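Local coordinates for protein Baccell_00875 (PDB 5NO8) that probably acts as a polysaccharide lyase that removes L-rhamnose caps linked to glucuronic acid in complex arabinogalactan proteins, at residues H586-A591 against A638-R643; A173-A178 against D246-K251; Q157-R162 against V538-S543; L555-G560 against A626-D631. All coordinates share one frame; numbering follows the deposited sequence.

Interaction 1: H586-A591 against A638-R643; sequences HLNEVA and AENVVR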
loop_
_atom_site.group_PDB
_atom_site.type_symbol
_atom_site.label_atom_id
_atom_site.label_comp_id
_atom_site.label_asym_id
_atom_site.label_seq_id
_atom_site.Cartn_x
_atom_site.Cartn_y
_atom_site.Cartn_z
ATOM N N HIS A 586 -3.179 -6.732 -5.462
ATOM C CA HIS A 586 -2.931 -6.150 -4.151
ATOM C C HIS A 586 -1.847 -5.077 -4.170
ATOM O O HIS A 586 -1.840 -4.193 -3.290
ATOM C CB HIS A 586 -2.501 -7.239 -3.159
ATOM C CG HIS A 586 -3.612 -8.137 -2.734
ATOM N ND1 HIS A 586 -3.748 -9.425 -3.204
ATOM C CD2 HIS A 586 -4.638 -7.936 -1.887
ATOM C CE1 HIS A 586 -4.810 -9.986 -2.648
ATOM N NE2 HIS A 586 -5.371 -9.103 -1.847
ATOM N N LEU A 587 -0.907 -5.206 -5.101
ATOM C CA LEU A 587 0.354 -4.455 -5.089
ATOM C C LEU A 587 0.607 -3.559 -6.270
ATOM O O LEU A 587 1.392 -2.620 -6.143
ATOM C CB LEU A 587 1.552 -5.414 -5.008
ATOM C CG LEU A 587 1.532 -6.471 -3.925
ATOM C CD1 LEU A 587 2.726 -7.410 -4.063
ATOM C CD2 LEU A 587 1.494 -5.823 -2.567
ATOM N N ASN A 588 -0.013 -3.822 -7.419
ATOM C CA ASN A 588 0.430 -3.203 -8.663
ATOM C C ASN A 588 0.010 -1.730 -8.695
ATOM O O ASN A 588 -1.165 -1.411 -8.746
ATOM C CB ASN A 588 -0.109 -3.945 -9.886
ATOM C CG ASN A 588 0.614 -3.553 -11.143
ATOM O OD1 ASN A 588 1.700 -4.083 -11.480
ATOM N ND2 ASN A 588 0.048 -2.630 -11.844
ATOM N N GLU A 589 0.993 -0.847 -8.613
ATOM C CA GLU A 589 0.754 0.587 -8.462
ATOM C C GLU A 589 -0.049 0.939 -7.204
ATOM O O GLU A 589 -0.800 1.893 -7.185
ATOM C CB GLU A 589 0.137 1.183 -9.724
ATOM C CG GLU A 589 0.965 0.975 -10.974
ATOM C CD GLU A 589 0.666 2.046 -12.026
ATOM O OE1 GLU A 589 -0.245 1.783 -12.845
ATOM O OE2 GLU A 589 1.321 3.132 -12.004
ATOM N N VAL A 590 0.146 0.174 -6.139
ATOM C CA VAL A 590 -0.526 0.392 -4.874
ATOM C C VAL A 590 0.500 0.836 -3.840
ATOM O O VAL A 590 1.398 0.090 -3.448
ATOM C CB VAL A 590 -1.216 -0.897 -4.395
ATOM C CG1 VAL A 590 -1.862 -0.711 -3.033
ATOM C CG2 VAL A 590 -2.267 -1.369 -5.422
ATOM N N ALA A 591 0.310 2.035 -3.317
ATOM C CA ALA A 591 1.269 2.588 -2.385
ATOM C C ALA A 591 1.471 1.756 -1.119
ATOM O O ALA A 591 0.507 1.266 -0.499
ATOM C CB ALA A 591 0.837 3.980 -2.001
ATOM N N ALA A 638 -3.817 5.726 -13.666
ATOM C CA ALA A 638 -4.865 6.066 -12.731
ATOM C C ALA A 638 -5.936 4.999 -12.688
ATOM O O ALA A 638 -6.437 4.648 -11.618
ATOM C CB ALA A 638 -5.501 7.411 -13.108
ATOM N N GLU A 639 -6.321 4.517 -13.865
ATOM C CA GLU A 639 -7.354 3.472 -13.970
ATOM C C GLU A 639 -6.941 2.164 -13.282
ATOM O O GLU A 639 -7.758 1.502 -12.621
ATOM C CB GLU A 639 -7.684 3.221 -15.447
ATOM C CG GLU A 639 -8.534 4.340 -16.045
ATOM C CD GLU A 639 -8.570 4.379 -17.569
ATOM O OE1 GLU A 639 -8.026 3.447 -18.209
ATOM O OE2 GLU A 639 -9.118 5.380 -18.141
ATOM N N ASN A 640 -5.683 1.812 -13.474
ATOM C CA ASN A 640 -5.089 0.638 -12.843
ATOM C C ASN A 640 -5.101 0.756 -11.317
ATOM O O ASN A 640 -5.497 -0.200 -10.614
ATOM C CB ASN A 640 -3.671 0.441 -13.363
ATOM C CG ASN A 640 -3.005 -0.768 -12.756
ATOM O OD1 ASN A 640 -3.573 -1.849 -12.759
ATOM N ND2 ASN A 640 -1.815 -0.574 -12.196
ATOM N N VAL A 641 -4.682 1.906 -10.801
ATOM C CA VAL A 641 -4.659 2.104 -9.345
ATOM C C VAL A 641 -6.047 1.895 -8.713
ATOM O O VAL A 641 -6.212 1.141 -7.754
ATOM C CB VAL A 641 -4.147 3.518 -8.943
ATOM C CG1 VAL A 641 -4.297 3.721 -7.448
ATOM C CG2 VAL A 641 -2.712 3.710 -9.364
ATOM N N VAL A 642 -7.056 2.572 -9.249
ATOM C CA VAL A 642 -8.384 2.520 -8.655
ATOM C C VAL A 642 -9.057 1.165 -8.889
ATOM O O VAL A 642 -9.775 0.694 -8.011
ATOM C CB VAL A 642 -9.260 3.740 -9.049
ATOM C CG1 VAL A 642 -8.549 5.032 -8.616
ATOM C CG2 VAL A 642 -9.613 3.764 -10.546
ATOM N N ARG A 643 -8.790 0.535 -10.030
ATOM C CA ARG A 643 -9.288 -0.809 -10.338
ATOM C C ARG A 643 -8.797 -1.831 -9.302
ATOM O O ARG A 643 -9.560 -2.678 -8.808
ATOM C CB ARG A 643 -8.825 -1.197 -11.743
ATOM C CG ARG A 643 -9.108 -2.600 -12.127
ATOM C CD ARG A 643 -9.066 -2.748 -13.636
ATOM N NE ARG A 643 -7.723 -2.477 -14.119
ATOM C CZ ARG A 643 -7.361 -1.586 -15.037
ATOM N NH1 ARG A 643 -8.247 -0.833 -15.675
ATOM N NH2 ARG A 643 -6.087 -1.499 -15.386
#
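Glu589 and Val641 bring the two backbones closest, their CA atoms 5.7 Å apart, where a loop meets the flank of helix 632-644. The loop is shaped there by a type II beta turn from Leu587 to Val590, closed by Val590 N to Leu587 O at 3.1 Å. Glu589 holds the third position of that turn with a positive phi of 59°, and its CB faces the helix. The backbone O of Glu589 rests against Val641 CG2 at 3.4 Å, while its CB meets the same methyl at 3.8 Å, so the branched valine fills the angle between turn and helix. Asn640 makes a hydrogen bond to the turn: its ND2 donates to Glu589 OE1 at 2.9 Å, with an N-H...O angle of 158°. The bond lies close to the asparagine amide plane and uses the anti lone pair of OE1, and carboxylate and amide are nearly coplanar. In the helical domain, consistent with the (alpha/alpha) toroid found in many polysaccharide lyases, this ties the loop between helices 562-576 and 596-600 to a helix near the C terminus. The chi1 of -179°, which sets CG opposite the backbone N, brings the amide of Asn640 to the carboxylate of Glu589. A leucine in its place would keep bulk but is likely to leave Glu589 OE1 without this donor and the carboxylate less firmly oriented. Its OE2 forms a salt bridge with Arg637; the turn itself is also held by Asn644, whose ND2 donates to Asn588 O.

Interaction 2: A173-A178 against D246-K251; sequences AAYVNA and DDFRHK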
loop_
_atom_site.group_PDB
_atom_site.type_symbol
_atom_site.label_atom_id
_atom_site.label_comp_id
_atom_site.label_asym_id
_atom_site.label_seq_id
_atom_site.Cartn_x
_atom_site.Cartn_y
_atom_site.Cartn_z
ATOM N N ALA A 173 11.272 -16.426 -8.969
ATOM C CA ALA A 173 11.506 -15.101 -9.537
ATOM C C ALA A 173 11.158 -14.013 -8.545
ATOM O O ALA A 173 10.799 -12.889 -8.923
ATOM C CB ALA A 173 10.689 -14.947 -10.793
ATOM N N ALA A 174 11.287 -14.333 -7.256
ATOM C CA ALA A 174 11.081 -13.349 -6.220
ATOM C C ALA A 174 12.161 -12.261 -6.274
ATOM O O ALA A 174 13.250 -12.473 -6.767
ATOM C CB ALA A 174 11.084 -14.020 -4.862
ATOM N N TYR A 175 11.826 -11.088 -5.744
ATOM C CA TYR A 175 12.743 -9.982 -5.690
ATOM C C TYR A 175 12.334 -8.968 -4.632
ATOM O O TYR A 175 11.232 -8.986 -4.109
ATOM C CB TYR A 175 12.876 -9.306 -7.064
ATOM C CG TYR A 175 11.627 -8.640 -7.589
ATOM C CD1 TYR A 175 11.159 -7.434 -7.057
ATOM C CD2 TYR A 175 10.896 -9.223 -8.610
ATOM C CE1 TYR A 175 10.019 -6.838 -7.537
ATOM C CE2 TYR A 175 9.778 -8.614 -9.116
ATOM C CZ TYR A 175 9.351 -7.418 -8.575
ATOM O OH TYR A 175 8.205 -6.841 -9.037
ATOM N N VAL A 176 13.263 -8.061 -4.350
ATOM C CA VAL A 176 12.984 -6.842 -3.622
ATOM C C VAL A 176 13.608 -5.671 -4.396
ATOM O O VAL A 176 14.782 -5.713 -4.786
ATOM C CB VAL A 176 13.513 -6.846 -2.174
ATOM C CG1 VAL A 176 13.110 -5.562 -1.487
ATOM C CG2 VAL A 176 13.002 -8.040 -1.362
ATOM N N ASN A 177 12.793 -4.656 -4.666
ATOM C CA ASN A 177 13.260 -3.430 -5.273
ATOM C C ASN A 177 13.137 -2.349 -4.219
ATOM O O ASN A 177 12.037 -1.970 -3.862
ATOM C CB ASN A 177 12.423 -3.115 -6.496
ATOM C CG ASN A 177 12.905 -1.887 -7.234
ATOM O OD1 ASN A 177 14.048 -1.439 -7.034
ATOM N ND2 ASN A 177 12.042 -1.316 -8.063
ATOM N N ALA A 178 14.275 -1.898 -3.672
ATOM C CA ALA A 178 14.300 -0.904 -2.641
ATOM C C ALA A 178 14.639 0.454 -3.229
ATOM O O ALA A 178 15.749 0.690 -3.678
ATOM C CB ALA A 178 15.281 -1.306 -1.569
ATOM N N ASP A 246 13.515 0.655 -14.599
ATOM C CA ASP A 246 13.943 0.030 -15.857
ATOM C C ASP A 246 15.264 -0.684 -15.718
ATOM O O ASP A 246 15.461 -1.745 -16.283
ATOM C CB ASP A 246 14.068 1.065 -16.998
ATOM C CG ASP A 246 12.739 1.497 -17.563
ATOM O OD1 ASP A 246 11.717 0.790 -17.373
ATOM O OD2 ASP A 246 12.718 2.562 -18.242
ATOM N N ASP A 247 16.198 -0.055 -15.011
ATOM C CA ASP A 247 17.511 -0.618 -14.806
ATOM C C ASP A 247 17.395 -1.856 -13.912
ATOM O O ASP A 247 18.028 -2.879 -14.184
ATOM C CB ASP A 247 18.412 0.429 -14.165
ATOM C CG ASP A 247 19.874 0.025 -14.139
ATOM O OD1 ASP A 247 20.353 -0.576 -15.111
ATOM O OD2 ASP A 247 20.561 0.337 -13.141
ATOM N N PHE A 248 16.565 -1.759 -12.876
ATOM C CA PHE A 248 16.272 -2.931 -12.012
ATOM C C PHE A 248 15.757 -4.103 -12.842
ATOM O O PHE A 248 16.290 -5.213 -12.766
ATOM C CB PHE A 248 15.269 -2.586 -10.923
ATOM C CG PHE A 248 14.841 -3.783 -10.105
ATOM C CD1 PHE A 248 15.672 -4.303 -9.107
ATOM C CD2 PHE A 248 13.620 -4.393 -10.333
ATOM C CE1 PHE A 248 15.294 -5.402 -8.356
ATOM C CE2 PHE A 248 13.233 -5.526 -9.605
ATOM C CZ PHE A 248 14.067 -6.021 -8.604
ATOM N N ARG A 249 14.764 -3.838 -13.675
ATOM C CA ARG A 249 14.201 -4.900 -14.524
ATOM C C ARG A 249 15.201 -5.516 -15.477
ATOM O O ARG A 249 15.260 -6.748 -15.644
ATOM C CB ARG A 249 12.985 -4.385 -15.303
ATOM C CG ARG A 249 11.741 -4.263 -14.444
ATOM C CD ARG A 249 10.509 -3.934 -15.261
ATOM N NE ARG A 249 10.502 -2.560 -15.714
ATOM C CZ ARG A 249 9.891 -1.531 -15.110
ATOM N NH1 ARG A 249 9.218 -1.645 -13.975
ATOM N NH2 ARG A 249 9.974 -0.335 -15.659
ATOM N N HIS A 250 16.027 -4.661 -16.076
ATOM C CA HIS A 250 17.076 -5.118 -16.978
ATOM C C HIS A 250 18.053 -6.043 -16.265
ATOM O O HIS A 250 18.376 -7.126 -16.751
ATOM C CB HIS A 250 17.824 -3.905 -17.582
ATOM C CG HIS A 250 18.883 -4.283 -18.574
ATOM N ND1 HIS A 250 18.589 -4.838 -19.802
ATOM C CD2 HIS A 250 20.233 -4.221 -18.502
ATOM C CE1 HIS A 250 19.714 -5.095 -20.450
ATOM N NE2 HIS A 250 20.726 -4.734 -19.681
ATOM N N LYS A 251 18.504 -5.613 -15.099
ATOM C CA LYS A 251 19.451 -6.377 -14.293
ATOM C C LYS A 251 18.850 -7.690 -13.785
ATOM O O LYS A 251 19.531 -8.736 -13.783
ATOM C CB LYS A 251 19.937 -5.522 -13.137
ATOM C CG LYS A 251 20.912 -4.441 -13.591
ATOM C CD LYS A 251 21.271 -3.552 -12.409
ATOM C CE LYS A 251 22.136 -2.356 -12.786
ATOM N NZ LYS A 251 23.516 -2.766 -13.025
#
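Of residues 246-251, Phe248 alone touches strand 175-178, and three consecutive strand residues receive its ring. Asn177 lies flat over one face: its CB sits 3.9 Å from the Phe248 ring centroid in a CH-pi contact, and the amide beyond it continues almost parallel to the ring, with OD1 3.9 Å from Phe248 CD1. Tyr175 meets the far end differently. Phe248 turns an edge toward the tyrosine face in a T-shaped pair, centroids 5.2 Å apart and planes at 67°, with Phe248 CZ 3.6 Å from Tyr175 CD1. Between them, Val176 O comes within 3.6 Å of Phe248 CE1. The phenylalanine suits this place because a rigid flat ring, its CG trans to the backbone N (chi1 174°), can span the gap between helix 246-251 and strand 175-178, whose segment axes pass 10.3 Å apart. This is helix-on-sheet packing: helix 245-254, which follows strand 232-242, packs on the eight-stranded antiparallel sheet, segment 246-251 running roughly antiparallel to strand 175-178 (154°). Farther out, the amide of Asn177 is fixed by ND2 to Asn245 OD1, and OD1 weakly accepts a hydrogen bond from His242 NE2, so the stacked group cannot easily rotate. On the helix, Arg249 NH2 bridges back to Asp246 OD1 at 2.7 Å, and its guanidinium also makes a cation-pi contact with Phe581 of the helical domain.

Interaction 3: Q157-R162 against V538-S543; sequences QCINSR and VNYEQS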
loop_
_atom_site.group_PDB
_atom_site.type_symbol
_atom_site.label_atom_id
_atom_site.label_comp_id
_atom_site.label_asym_id
_atom_site.label_seq_id
_atom_site.Cartn_x
_atom_site.Cartn_y
_atom_site.Cartn_z
ATOM N N GLN A 157 15.373 12.701 6.603
ATOM C CA GLN A 157 16.070 11.411 6.615
ATOM C C GLN A 157 15.417 10.401 5.660
ATOM O O GLN A 157 16.105 9.592 5.052
ATOM C CB GLN A 157 16.110 10.833 8.015
ATOM C CG GLN A 157 17.047 11.554 8.951
ATOM C CD GLN A 157 17.082 10.846 10.286
ATOM O OE1 GLN A 157 16.306 11.167 11.180
ATOM N NE2 GLN A 157 17.945 9.849 10.412
ATOM N N CYS A 158 14.088 10.441 5.547
ATOM C CA CYS A 158 13.392 9.528 4.622
ATOM C C CYS A 158 13.830 9.747 3.192
ATOM O O CYS A 158 14.252 8.825 2.522
ATOM C CB CYS A 158 11.896 9.697 4.706
ATOM S SG CYS A 158 11.235 9.026 6.210
ATOM N N ILE A 159 13.772 11.000 2.758
ATOM C CA ILE A 159 14.099 11.367 1.398
ATOM C C ILE A 159 15.522 10.961 1.001
ATOM O O ILE A 159 15.758 10.485 -0.112
ATOM C CB ILE A 159 13.821 12.893 1.231
ATOM C CG1 ILE A 159 12.303 13.125 1.134
ATOM C CG2 ILE A 159 14.583 13.525 0.091
ATOM C CD1 ILE A 159 11.636 12.630 -0.120
ATOM N N ASN A 160 16.467 11.131 1.923
ATOM C CA ASN A 160 17.868 10.903 1.608
ATOM C C ASN A 160 18.398 9.530 1.997
ATOM O O ASN A 160 19.382 9.088 1.415
ATOM C CB ASN A 160 18.700 11.995 2.284
ATOM C CG ASN A 160 18.444 13.352 1.660
ATOM O OD1 ASN A 160 18.802 13.595 0.505
ATOM N ND2 ASN A 160 17.804 14.228 2.406
ATOM N N SER A 161 17.773 8.909 2.991
ATOM C CA SER A 161 18.406 7.806 3.738
ATOM C C SER A 161 17.515 6.632 4.143
ATOM O O SER A 161 17.930 5.839 4.989
ATOM C CB SER A 161 19.012 8.382 5.033
ATOM O OG SER A 161 19.848 9.485 4.720
ATOM N N ARG A 162 16.312 6.540 3.581
ATOM C CA ARG A 162 15.413 5.397 3.811
ATOM C C ARG A 162 14.884 4.920 2.478
ATOM O O ARG A 162 14.996 5.615 1.470
ATOM C CB ARG A 162 14.260 5.743 4.752
ATOM C CG ARG A 162 14.671 6.210 6.147
ATOM C CD ARG A 162 15.342 5.079 6.920
ATOM N NE ARG A 162 15.640 5.446 8.294
ATOM C CZ ARG A 162 16.707 6.158 8.676
ATOM N NH1 ARG A 162 17.594 6.588 7.795
ATOM N NH2 ARG A 162 16.872 6.454 9.959
ATOM N N VAL A 538 1.335 10.516 10.533
ATOM C CA VAL A 538 2.550 9.723 10.344
ATOM C C VAL A 538 3.604 10.752 9.946
ATOM O O VAL A 538 3.258 11.795 9.394
ATOM C CB VAL A 538 2.344 8.659 9.238
ATOM C CG1 VAL A 538 3.524 7.698 9.140
ATOM C CG2 VAL A 538 1.047 7.882 9.470
ATOM N N ASN A 539 4.880 10.481 10.225
ATOM C CA ASN A 539 5.938 11.491 10.020
ATOM C C ASN A 539 6.207 11.791 8.560
ATOM O O ASN A 539 6.546 12.914 8.202
ATOM C CB ASN A 539 7.267 11.078 10.682
ATOM C CG ASN A 539 7.171 10.933 12.192
ATOM O OD1 ASN A 539 7.943 10.153 12.803
ATOM N ND2 ASN A 539 6.228 11.639 12.808
ATOM N N TYR A 540 6.085 10.764 7.728
ATOM C CA TYR A 540 6.227 10.914 6.305
ATOM C C TYR A 540 5.445 9.767 5.733
ATOM O O TYR A 540 5.589 8.662 6.216
ATOM C CB TYR A 540 7.705 10.804 5.918
ATOM C CG TYR A 540 7.959 10.831 4.444
ATOM C CD1 TYR A 540 7.964 12.031 3.738
ATOM C CD2 TYR A 540 8.180 9.643 3.727
ATOM C CE1 TYR A 540 8.169 12.062 2.368
ATOM C CE2 TYR A 540 8.406 9.666 2.356
ATOM C CZ TYR A 540 8.388 10.877 1.683
ATOM O OH TYR A 540 8.611 10.908 0.329
ATOM N N GLU A 541 4.651 10.009 4.697
ATOM C CA GLU A 541 3.855 8.924 4.093
ATOM C C GLU A 541 3.181 9.350 2.813
ATOM O O GLU A 541 3.109 10.539 2.475
ATOM C CB GLU A 541 2.786 8.432 5.072
ATOM C CG GLU A 541 1.856 9.539 5.563
ATOM C CD GLU A 541 0.412 9.076 5.708
ATOM O OE1 GLU A 541 -0.085 8.418 4.745
ATOM O OE2 GLU A 541 -0.236 9.378 6.743
ATOM N N GLN A 542 2.627 8.362 2.117
ATOM C CA GLN A 542 1.960 8.614 0.869
ATOM C C GLN A 542 0.749 9.544 0.971
ATOM O O GLN A 542 0.482 10.290 0.013
ATOM C CB GLN A 542 1.593 7.285 0.195
ATOM C CG GLN A 542 0.754 7.420 -1.081
ATOM C CD GLN A 542 -0.721 7.263 -0.825
ATOM O OE1 GLN A 542 -1.147 7.020 0.290
ATOM N NE2 GLN A 542 -1.514 7.388 -1.882
ATOM N N SER A 543 0.023 9.524 2.081
ATOM C CA SER A 543 -1.120 10.431 2.216
ATOM C C SER A 543 -0.764 11.808 2.817
ATOM O O SER A 543 -1.656 12.543 3.228
ATOM C CB SER A 543 -2.317 9.772 2.914
ATOM O OG SER A 543 -2.123 9.603 4.308
#
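Tyr540 and Cys158 are brought together by two different first torsions. The tyrosine extends its ring with CG opposite the backbone N (chi1 175°), straight toward helix 155-161, whereas Cys158 holds SG beside its own N (chi1 -73°), which leaves CB to meet the ring. That CB lies over one face, 4.2 Å from the Tyr540 ring centroid and 3.8 Å from Tyr540 CD2, as a CH-pi contact. The sulfur is set obliquely, 4.8 Å from the centroid, in a sulfur-aromatic contact that also touches Tyr540 CB. Farther along the ring, Ile159 crosses the tyrosine at about a right angle, and its CD1 reaches Tyr540 OH at 3.5 Å. A small cysteine lets the broad ring come near the helix, and the isoleucine, longer than cysteine, extends to the hydroxyl end of the ring. Just after the tyrosine, Glu541 is the N-cap of helix 542-559, its OE1 accepting from Ser543 N at 2.9 Å and forming a salt bridge with Arg593. Ile159 and Tyr540 both pack on Val574 of helix 562-576, so the short helix leading into edge strand 163-168 of the beta domain is seated against the helical domain.

Interaction 4: L555-G560 against A626-D631; sequences LYLETG and ALCTGD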
loop_
_atom_site.group_PDB
_atom_site.type_symbol
_atom_site.label_atom_id
_atom_site.label_comp_id
_atom_site.label_asym_id
_atom_site.label_seq_id
_atom_site.Cartn_x
_atom_site.Cartn_y
_atom_site.Cartn_z
ATOM N N LEU A 555 -4.998 23.081 -8.519
ATOM C CA LEU A 555 -4.746 24.529 -8.523
ATOM C C LEU A 555 -4.205 24.970 -9.881
ATOM O O LEU A 555 -4.627 26.003 -10.402
ATOM C CB LEU A 555 -3.809 24.933 -7.384
ATOM C CG LEU A 555 -3.645 26.447 -7.144
ATOM C CD1 LEU A 555 -5.010 27.087 -6.922
ATOM C CD2 LEU A 555 -2.760 26.716 -5.926
ATOM N N TYR A 556 -3.346 24.168 -10.501
ATOM C CA TYR A 556 -2.922 24.443 -11.862
ATOM C C TYR A 556 -4.101 24.459 -12.846
ATOM O O TYR A 556 -4.183 25.344 -13.706
ATOM C CB TYR A 556 -1.870 23.448 -12.358
ATOM C CG TYR A 556 -1.536 23.663 -13.807
ATOM C CD1 TYR A 556 -0.749 24.752 -14.199
ATOM C CD2 TYR A 556 -2.055 22.834 -14.801
ATOM C CE1 TYR A 556 -0.454 24.971 -15.528
ATOM C CE2 TYR A 556 -1.778 23.071 -16.137
ATOM C CZ TYR A 556 -0.978 24.142 -16.482
ATOM O OH TYR A 556 -0.679 24.358 -17.792
ATOM N N LEU A 557 -4.979 23.456 -12.753
ATOM C CA LEU A 557 -6.083 23.356 -13.696
ATOM C C LEU A 557 -7.059 24.528 -13.550
ATOM O O LEU A 557 -7.701 24.902 -14.522
ATOM C CB LEU A 557 -6.812 22.014 -13.558
ATOM C CG LEU A 557 -5.991 20.788 -14.016
ATOM C CD1 LEU A 557 -6.608 19.471 -13.531
ATOM C CD2 LEU A 557 -5.822 20.757 -15.522
ATOM N N GLU A 558 -7.146 25.105 -12.354
ATOM C CA GLU A 558 -7.985 26.279 -12.112
ATOM C C GLU A 558 -7.324 27.627 -12.439
ATOM O O GLU A 558 -8.025 28.576 -12.783
ATOM C CB GLU A 558 -8.460 26.291 -10.649
ATOM C CG GLU A 558 -9.359 25.111 -10.278
ATOM C CD GLU A 558 -10.666 25.094 -11.054
ATOM O OE1 GLU A 558 -11.361 26.136 -11.084
ATOM O OE2 GLU A 558 -10.988 24.042 -11.643
ATOM N N THR A 559 -6.004 27.739 -12.313
ATOM C CA THR A 559 -5.310 29.029 -12.517
ATOM C C THR A 559 -4.408 29.110 -13.749
ATOM O O THR A 559 -4.114 30.198 -14.210
ATOM C CB THR A 559 -4.393 29.361 -11.320
ATOM O OG1 THR A 559 -3.368 28.359 -11.226
ATOM C CG2 THR A 559 -5.163 29.431 -10.032
ATOM N N GLY A 560 -3.900 27.987 -14.232
ATOM C CA GLY A 560 -2.888 27.975 -15.278
ATOM C C GLY A 560 -1.511 28.488 -14.895
ATOM O O GLY A 560 -0.681 28.654 -15.775
ATOM N N ALA A 626 -2.571 13.713 -15.921
ATOM C CA ALA A 626 -2.911 13.505 -17.323
ATOM C C ALA A 626 -3.717 14.688 -17.903
ATOM O O ALA A 626 -3.509 15.051 -19.065
ATOM C CB ALA A 626 -3.662 12.201 -17.531
ATOM N N LEU A 627 -4.614 15.261 -17.108
ATOM C CA LEU A 627 -5.344 16.472 -17.520
ATOM C C LEU A 627 -4.412 17.680 -17.695
ATOM O O LEU A 627 -4.611 18.495 -18.591
ATOM C CB LEU A 627 -6.429 16.816 -16.503
ATOM C CG LEU A 627 -7.621 15.856 -16.398
ATOM C CD1 LEU A 627 -8.576 16.293 -15.314
ATOM C CD2 LEU A 627 -8.341 15.761 -17.732
ATOM N N CYS A 628 -3.413 17.783 -16.822
ATOM C CA CYS A 628 -2.442 18.880 -16.825
ATOM C C CYS A 628 -1.477 18.843 -18.011
ATOM O O CYS A 628 -1.168 19.882 -18.594
ATOM C CB CYS A 628 -1.642 18.883 -15.503
ATOM S SG CYS A 628 -2.516 19.381 -14.003
ATOM N N THR A 629 -1.008 17.648 -18.373
ATOM C CA THR A 629 0.062 17.466 -19.348
ATOM C C THR A 629 -0.404 16.883 -20.668
ATOM O O THR A 629 0.358 16.887 -21.637
ATOM C CB THR A 629 1.103 16.480 -18.794
ATOM O OG1 THR A 629 0.474 15.205 -18.584
ATOM C CG2 THR A 629 1.700 16.982 -17.493
ATOM N N GLY A 630 -1.611 16.307 -20.698
ATOM C CA GLY A 630 -2.062 15.519 -21.838
ATOM C C GLY A 630 -1.382 14.159 -21.995
ATOM O O GLY A 630 -1.548 13.511 -23.018
ATOM N N ASP A 631 -0.632 13.714 -20.977
ATOM C CA ASP A 631 0.053 12.423 -21.022
ATOM C C ASP A 631 -0.950 11.324 -20.641
ATOM O O ASP A 631 -1.181 11.049 -19.462
ATOM C CB ASP A 631 1.256 12.416 -20.080
ATOM C CG ASP A 631 2.098 11.139 -20.202
ATOM O OD1 ASP A 631 1.618 10.149 -20.804
ATOM O OD2 ASP A 631 3.232 11.117 -19.678
#
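Leu557 reaches across from the last turn of helix 542-559 to Cys628 and Leu627, near the end of helix 615-629. From CB its chain leads to CG, which lies 3.7 Å from Cys628 SG; a first torsion of -69°, with CG opposite the carbonyl carbon, carries the fork toward the other helix. Both methyls of the fork lie against the same two residues. CD1 meets Leu627 CB at 4.0 Å, and CD2 approaches Cys628 SG at 3.9 Å and Leu627 O at 4.0 Å. On the preceding residue, Tyr556 brings ring atom CD2 to 3.6 Å from the same SG, which stands oblique to the ring in a sulfur-aromatic contact. Cysteine, which also touches Leu565 of helix 562-576, fits between leucine and tyrosine because its short side chain lets the CA atoms of Leu557 and Cys628 come within 6.6 Å. With an alanine here in place of Leu557, Cys628 SG would probably lose this leucine neighbour and a gap would open beside Leu627. Both helices stop just beyond, at Gly560 and Gly630, whose positive phi suits glycine. Thr629 adds an ST turn, OG1 accepting from Asp631 N at 3.0 Å, and Asp631 caps the next helix. Between the two segments no hydrogen bond or salt bridge forms, so this surface junction of two helix ends depends on the fit of sulfur, methyl groups and ring.

Overall arrangement
From the N terminus, interaction 3 opens first, in the beta domain, and closes far along the chain at the start of helix 542-559, joining beta and helical domains. Interaction 2 opens and closes within that long span, fastening helix 245-254 to its sheet. Afterwards interactions 4 and 1 cross: 555-560, 586-591, 626-631 and 638-643 alternate, so the two loops overlap along the chain, both within the helical domain. Interactions 3 and 4 use opposite ends of helix 542-559, while the second segments of 4 and 1 lie on the successive helices 615-629 and 632-644. Interactions 1 and 3 touch through Ala591 CB and Gln542 CG, 3.6 Å apart.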